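Local coordinates for protein extracellular sialidase/neuraminidase, putative (Aspergillus fumigatus, PDB 2XZI) that is a KDNase, a sialidase-family glycoside hydrolase that probably releases terminal deaminated sialic acid (KDN) from glycans, at residues Q234-P246 and Y251-G263. Residues are numbered along the deposited sequence; the frame is centred on the assembly and turned at random.
With KDM (deamino-alpha-neuraminic acid), chain C; GOL (glycerol), chain F.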
loop_
_atom_site.group_PDB
_atom_site.type_symbol
_atom_site.label_atom_id
_atom_site.label_comp_id
_atom_site.label_asym_id
_atom_site.label_seq_id
_atom_site.Cartn_x
_atom_site.Cartn_y
_atom_site.Cartn_z
ATOM N N GLN A 234 -11.221 -7.186 7.429
ATOM C CA GLN A 234 -12.344 -7.867 8.041
ATOM C C GLN A 234 -11.795 -8.531 9.289
ATOM O O GLN A 234 -10.879 -9.339 9.215
ATOM C CB GLN A 234 -12.925 -8.905 7.095
ATOM C CG GLN A 234 -14.268 -9.428 7.563
ATOM C CD GLN A 234 -14.863 -10.467 6.638
ATOM O OE1 GLN A 234 -14.188 -11.053 5.774
ATOM N NE2 GLN A 234 -16.153 -10.717 6.829
ATOM N N THR A 235 -12.333 -8.126 10.427
ATOM C CA THR A 235 -11.874 -8.601 11.729
ATOM C C THR A 235 -12.414 -10.013 11.976
ATOM O O THR A 235 -13.278 -10.475 11.228
ATOM C CB THR A 235 -12.206 -7.584 12.855
ATOM O OG1 THR A 235 -13.546 -7.110 12.708
ATOM C CG2 THR A 235 -11.271 -6.380 12.740
ATOM N N PRO A 236 -11.870 -10.725 12.981
ATOM C CA PRO A 236 -12.300 -12.109 13.156
ATOM C C PRO A 236 -13.805 -12.272 13.395
ATOM O O PRO A 236 -14.365 -13.284 12.985
ATOM C CB PRO A 236 -11.483 -12.579 14.365
ATOM C CG PRO A 236 -10.210 -11.750 14.274
ATOM C CD PRO A 236 -10.705 -10.405 13.832
ATOM N N ASP A 237 -14.444 -11.270 13.998
ATOM C CA ASP A 237 -15.910 -11.258 14.150
ATOM C C ASP A 237 -16.702 -11.103 12.834
ATOM O O ASP A 237 -17.933 -11.177 12.848
ATOM C CB ASP A 237 -16.344 -10.218 15.206
ATOM C CG ASP A 237 -16.000 -8.774 14.808
ATOM O OD1 ASP A 237 -15.527 -8.556 13.676
ATOM O OD2 ASP A 237 -16.183 -7.844 15.627
ATOM N N GLY A 238 -16.007 -10.898 11.709
ATOM C CA GLY A 238 -16.638 -10.783 10.385
ATOM C C GLY A 238 -17.035 -9.357 10.022
ATOM O O GLY A 238 -17.467 -9.089 8.895
ATOM N N LYS A 239 -16.878 -8.441 10.974
ATOM C CA LYS A 239 -17.177 -7.031 10.760
ATOM C C LYS A 239 -16.039 -6.348 9.978
ATOM O O LYS A 239 -14.957 -6.933 9.817
ATOM C CB LYS A 239 -17.461 -6.336 12.090
ATOM C CG LYS A 239 -18.712 -6.903 12.802
ATOM C CD LYS A 239 -19.406 -5.827 13.627
ATOM C CE LYS A 239 -20.735 -6.329 14.199
ATOM N NZ LYS A 239 -21.472 -5.270 14.970
ATOM N N LEU A 240 -16.299 -5.140 9.480
ATOM C CA LEU A 240 -15.285 -4.341 8.775
ATOM C C LEU A 240 -14.630 -3.372 9.731
ATOM O O LEU A 240 -15.238 -2.917 10.706
ATOM C CB LEU A 240 -15.904 -3.548 7.617
ATOM C CG LEU A 240 -16.595 -4.350 6.506
ATOM C CD1 LEU A 240 -17.210 -3.443 5.443
ATOM C CD2 LEU A 240 -15.628 -5.347 5.874
ATOM N N TYR A 241 -13.390 -3.018 9.412
ATOM C CA TYR A 241 -12.558 -2.179 10.265
ATOM C C TYR A 241 -11.768 -1.267 9.338
ATOM O O TYR A 241 -10.993 -1.768 8.515
ATOM C CB TYR A 241 -11.643 -3.111 11.084
ATOM C CG TYR A 241 -10.450 -2.548 11.846
ATOM C CD1 TYR A 241 -9.217 -2.384 11.217
ATOM C CD2 TYR A 241 -10.524 -2.275 13.210
ATOM C CE1 TYR A 241 -8.111 -1.931 11.915
ATOM C CE2 TYR A 241 -9.413 -1.809 13.918
ATOM C CZ TYR A 241 -8.210 -1.644 13.261
ATOM O OH TYR A 241 -7.097 -1.177 13.943
ATOM N N ARG A 242 -12.001 0.048 9.443
ATOM C CA ARG A 242 -11.182 1.043 8.758
ATOM C C ARG A 242 -10.142 1.568 9.730
ATOM O O ARG A 242 -10.457 1.879 10.888
ATOM C CB ARG A 242 -12.003 2.231 8.234
ATOM C CG ARG A 242 -12.741 2.014 6.916
ATOM C CD ARG A 242 -11.848 2.181 5.654
ATOM N NE ARG A 242 -11.285 3.525 5.457
ATOM C CZ ARG A 242 -11.434 4.284 4.364
ATOM N NH1 ARG A 242 -12.142 3.861 3.325
ATOM N NH2 ARG A 242 -10.864 5.488 4.306
ATOM N N ASN A 243 -8.898 1.651 9.275
ATOM C CA ASN A 243 -7.809 2.195 10.077
ATOM C C ASN A 243 -7.062 3.175 9.183
ATOM O O ASN A 243 -6.330 2.788 8.261
ATOM C CB ASN A 243 -6.936 1.045 10.605
ATOM C CG ASN A 243 -5.774 1.519 11.454
ATOM O OD1 ASN A 243 -5.098 2.485 11.104
ATOM N ND2 ASN A 243 -5.517 0.824 12.558
ATOM N N ASP A 244 -7.313 4.461 9.410
ATOM C CA ASP A 244 -6.909 5.507 8.486
ATOM C C ASP A 244 -5.780 6.356 9.046
ATOM O O ASP A 244 -5.628 6.511 10.274
ATOM C CB ASP A 244 -8.104 6.428 8.195
ATOM C CG ASP A 244 -9.159 5.784 7.299
ATOM O OD1 ASP A 244 -9.139 4.550 7.119
ATOM O OD2 ASP A 244 -10.030 6.514 6.787
ATOM N N ARG A 245 -5.025 6.952 8.131
ATOM C CA ARG A 245 -4.057 7.987 8.452
ATOM C C ARG A 245 -4.775 9.227 8.983
ATOM O O ARG A 245 -5.740 9.701 8.365
ATOM C CB ARG A 245 -3.306 8.342 7.169
ATOM C CG ARG A 245 -2.386 9.551 7.275
ATOM C CD ARG A 245 -1.721 9.792 5.945
ATOM N NE ARG A 245 -0.976 11.049 5.909
ATOM C CZ ARG A 245 -0.048 11.339 4.999
ATOM N NH1 ARG A 245 0.322 10.435 4.086
ATOM N NH2 ARG A 245 0.559 12.520 5.044
ATOM N N PRO A 246 -4.304 9.761 10.124
ATOM C CA PRO A 246 -4.931 10.978 10.650
ATOM C C PRO A 246 -4.560 12.220 9.827
ATOM O O PRO A 246 -3.508 12.244 9.173
ATOM C CB PRO A 246 -4.322 11.087 12.050
ATOM C CG PRO A 246 -2.942 10.471 11.902
ATOM C CD PRO A 246 -3.205 9.279 10.989
ATOM N N TYR A 251 -2.313 9.710 16.167
ATOM C CA TYR A 251 -2.799 8.331 16.273
ATOM C C TYR A 251 -3.584 7.924 15.046
ATOM O O TYR A 251 -4.186 8.764 14.377
ATOM C CB TYR A 251 -3.704 8.183 17.511
ATOM C CG TYR A 251 -2.997 8.567 18.786
ATOM C CD1 TYR A 251 -2.166 7.657 19.443
ATOM C CD2 TYR A 251 -3.118 9.855 19.306
ATOM C CE1 TYR A 251 -1.485 8.013 20.600
ATOM C CE2 TYR A 251 -2.452 10.219 20.466
ATOM C CZ TYR A 251 -1.635 9.294 21.100
ATOM O OH TYR A 251 -0.973 9.649 22.250
ATOM N N ARG A 252 -3.597 6.623 14.780
ATOM C CA ARG A 252 -4.472 6.080 13.744
ATOM C C ARG A 252 -5.937 6.349 14.076
ATOM O O ARG A 252 -6.328 6.365 15.254
ATOM C CB ARG A 252 -4.260 4.579 13.601
ATOM C CG ARG A 252 -2.836 4.151 13.308
ATOM C CD ARG A 252 -2.303 4.650 11.971
ATOM N NE ARG A 252 -3.049 4.130 10.825
ATOM C CZ ARG A 252 -2.747 4.422 9.568
ATOM N NH1 ARG A 252 -1.684 5.186 9.295
ATOM N NH2 ARG A 252 -3.472 3.901 8.585
ATOM N N MET A 253 -6.735 6.594 13.043
ATOM C CA MET A 253 -8.165 6.835 13.197
ATOM C C MET A 253 -8.928 5.579 12.807
ATOM O O MET A 253 -8.816 5.108 11.675
ATOM C CB MET A 253 -8.595 8.034 12.344
ATOM C CG MET A 253 -7.933 9.357 12.733
ATOM S SD MET A 253 -8.350 9.898 14.403
ATOM C CE MET A 253 -10.034 10.422 14.149
ATOM N N VAL A 254 -9.701 5.030 13.740
ATOM C CA VAL A 254 -10.355 3.737 13.554
ATOM C C VAL A 254 -11.873 3.855 13.562
ATOM O O VAL A 254 -12.444 4.591 14.375
ATOM C CB VAL A 254 -9.867 2.682 14.622
ATOM C CG1 VAL A 254 -10.716 1.417 14.612
ATOM C CG2 VAL A 254 -8.398 2.341 14.386
ATOM N N ALA A 255 -12.522 3.146 12.642
ATOM C CA ALA A 255 -13.970 2.982 12.673
ATOM C C ALA A 255 -14.325 1.553 12.329
ATOM O O ALA A 255 -13.577 0.876 11.594
ATOM C CB ALA A 255 -14.645 3.941 11.718
ATOM N N ARG A 256 -15.466 1.089 12.851
ATOM C CA ARG A 256 -15.939 -0.282 12.626
ATOM C C ARG A 256 -17.330 -0.261 12.029
ATOM O O ARG A 256 -18.107 0.671 12.275
ATOM C CB ARG A 256 -15.904 -1.097 13.920
ATOM C CG ARG A 256 -14.494 -1.384 14.360
ATOM C CD ARG A 256 -14.451 -1.997 15.773
ATOM N NE ARG A 256 -13.076 -2.224 16.209
ATOM C CZ ARG A 256 -12.319 -1.318 16.827
ATOM N NH1 ARG A 256 -12.797 -0.108 17.110
ATOM N NH2 ARG A 256 -11.078 -1.625 17.170
ATOM N N GLY A 257 -17.629 -1.256 11.202
ATOM C CA GLY A 257 -18.909 -1.292 10.534
ATOM C C GLY A 257 -19.135 -2.555 9.750
ATOM O O GLY A 257 -18.497 -3.604 9.997
ATOM N N THR A 258 -20.089 -2.458 8.838
ATOM C CA THR A 258 -20.439 -3.546 7.931
ATOM C C THR A 258 -20.765 -2.884 6.589
ATOM O O THR A 258 -20.680 -1.654 6.458
ATOM C CB THR A 258 -21.687 -4.311 8.415
ATOM O OG1 THR A 258 -22.815 -3.438 8.337
ATOM C CG2 THR A 258 -21.539 -4.823 9.867
ATOM N N LEU A 259 -21.161 -3.684 5.607
ATOM C CA LEU A 259 -21.621 -3.124 4.331
ATOM C C LEU A 259 -22.881 -2.256 4.434
ATOM O O LEU A 259 -23.220 -1.535 3.499
ATOM C CB LEU A 259 -21.812 -4.225 3.290
ATOM C CG LEU A 259 -20.527 -4.902 2.805
ATOM C CD1 LEU A 259 -20.871 -5.980 1.810
ATOM C CD2 LEU A 259 -19.563 -3.887 2.193
ATOM N N GLU A 260 -23.546 -2.314 5.585
ATOM C CA GLU A 260 -24.720 -1.478 5.822
ATOM C C GLU A 260 -24.392 -0.118 6.427
ATOM O O GLU A 260 -25.256 0.760 6.486
ATOM C CB GLU A 260 -25.724 -2.204 6.718
ATOM C CG GLU A 260 -26.370 -3.421 6.064
ATOM C CD GLU A 260 -27.207 -4.259 7.036
ATOM O OE1 GLU A 260 -27.239 -3.949 8.250
ATOM O OE2 GLU A 260 -27.818 -5.247 6.581
ATOM N N GLY A 261 -23.159 0.057 6.903
ATOM C CA GLY A 261 -22.746 1.324 7.486
ATOM C C GLY A 261 -21.671 1.226 8.551
ATOM O O GLY A 261 -21.442 0.154 9.129
ATOM N N PHE A 262 -21.024 2.360 8.815
ATOM C CA PHE A 262 -19.979 2.448 9.819
ATOM C C PHE A 262 -20.343 3.379 10.945
ATOM O O PHE A 262 -21.107 4.329 10.761
ATOM C CB PHE A 262 -18.671 2.953 9.205
ATOM C CG PHE A 262 -17.872 1.887 8.521
ATOM C CD1 PHE A 262 -18.331 1.279 7.360
ATOM C CD2 PHE A 262 -16.641 1.501 9.040
ATOM C CE1 PHE A 262 -17.566 0.297 6.732
ATOM C CE2 PHE A 262 -15.885 0.526 8.416
ATOM C CZ PHE A 262 -16.334 -0.063 7.273
ATOM N N GLY A 263 -19.764 3.105 12.109
ATOM C CA GLY A 263 -19.810 4.028 13.228
ATOM C C GLY A 263 -18.766 5.114 13.053
ATOM O O GLY A 263 -18.099 5.207 12.003
HETATM C C2 KDM C . 2.358 11.962 0.848
HETATM C C1 KDM C . 3.168 11.637 2.096
HETATM C C3 KDM C . 2.645 10.938 -0.266
HETATM C C4 KDM C . 1.459 10.756 -1.257
HETATM C C5 KDM C . 0.392 11.855 -1.191
HETATM C C6 KDM C . -0.127 11.972 0.264
HETATM C C7 KDM C . -1.024 13.199 0.490
HETATM C C8 KDM C . -1.651 13.157 1.895
HETATM C C9 KDM C . -2.501 14.390 2.149
HETATM O O5 KDM C . -0.683 11.597 -2.130
HETATM O O1A KDM C . 4.210 10.950 1.971
HETATM O O1B KDM C . 2.723 12.112 3.168
HETATM O O4 KDM C . 1.998 10.719 -2.579
HETATM O O6 KDM C . 0.955 12.027 1.253
HETATM O O7 KDM C . -0.235 14.384 0.351
HETATM O O8 KDM C . -2.501 12.009 2.038
HETATM O O9 KDM C . -3.615 14.341 1.243
HETATM O O2 KDM C . 2.805 13.265 0.453
HETATM C C1 GOL F . -20.376 -7.822 7.635
HETATM O O1 GOL F . -19.276 -6.941 7.723
HETATM C C2 GOL F . -20.948 -7.828 6.218
HETATM O O2 GOL F . -21.309 -6.529 5.813
HETATM C C3 GOL F . -19.965 -8.435 5.228
HETATM O O3 GOL F . -19.656 -9.759 5.613
#
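Leu-240 and Gly-257, Arg-242 and Ala-255, and Asp-244 and Met-253 form the hydrogen-bonded pairs of an antiparallel hairpin, alternating with the non-hydrogen-bonded pairs Tyr-241 with Arg-256 and Asn-243 with Val-254. The axes of strands 240-244 and 251-258 approach to 4.6 Å, their directions 159° apart, and six backbone bonds join them.

On the face carrying Tyr-241 and Asn-243, the amide of Asn-243 meets Arg-252 at the edge of its guanidinium. Arg-252 NE donates to Asn-243 OD1 at 2.6 Å, almost straight, while Arg-252 NH2 reaches Asn-243 O at 3.1 Å from above that carbonyl's plane. Bends at chi2 and chi3 (-64° and -63°) curl the arginine back to make this side-on grip. Asn-243 suits the place because its other end donates as well: ND2 bonds Tyr-241 OH at 2.9 Å, within the amide plane. Val-254 packs its two methyls against this polar chain, its CG1 lying 3.5 Å from Tyr-241 CE2.

The opposite face is apolar at one end. Phe-262, on the strand after the Thr-258 to Gly-261 turn, crosses Leu-240 at about a right angle, with its CZ 3.5 Å from Leu-240 CB. Gly-257 CA sits over the centre of the same ring; glycine suits this position because a side chain would run into Gly-261 O. Farther along, buried Arg-242 clasps Asp-244 through NE and NH2, pairing their charges; Asp-244 OD2 also accepts from Gly-227 N.

Arg-245, extended beyond the last pair, directs NH2 to carboxylate oxygen O1B of the bound KDM (2.9 Å), and Glu-229 forms a salt bridge with its NH1. The hairpin forms the middle of one antiparallel blade of the sialidase beta-propeller, with strand 230-234 beside 240-244 and strand 261-268 beside 250-258.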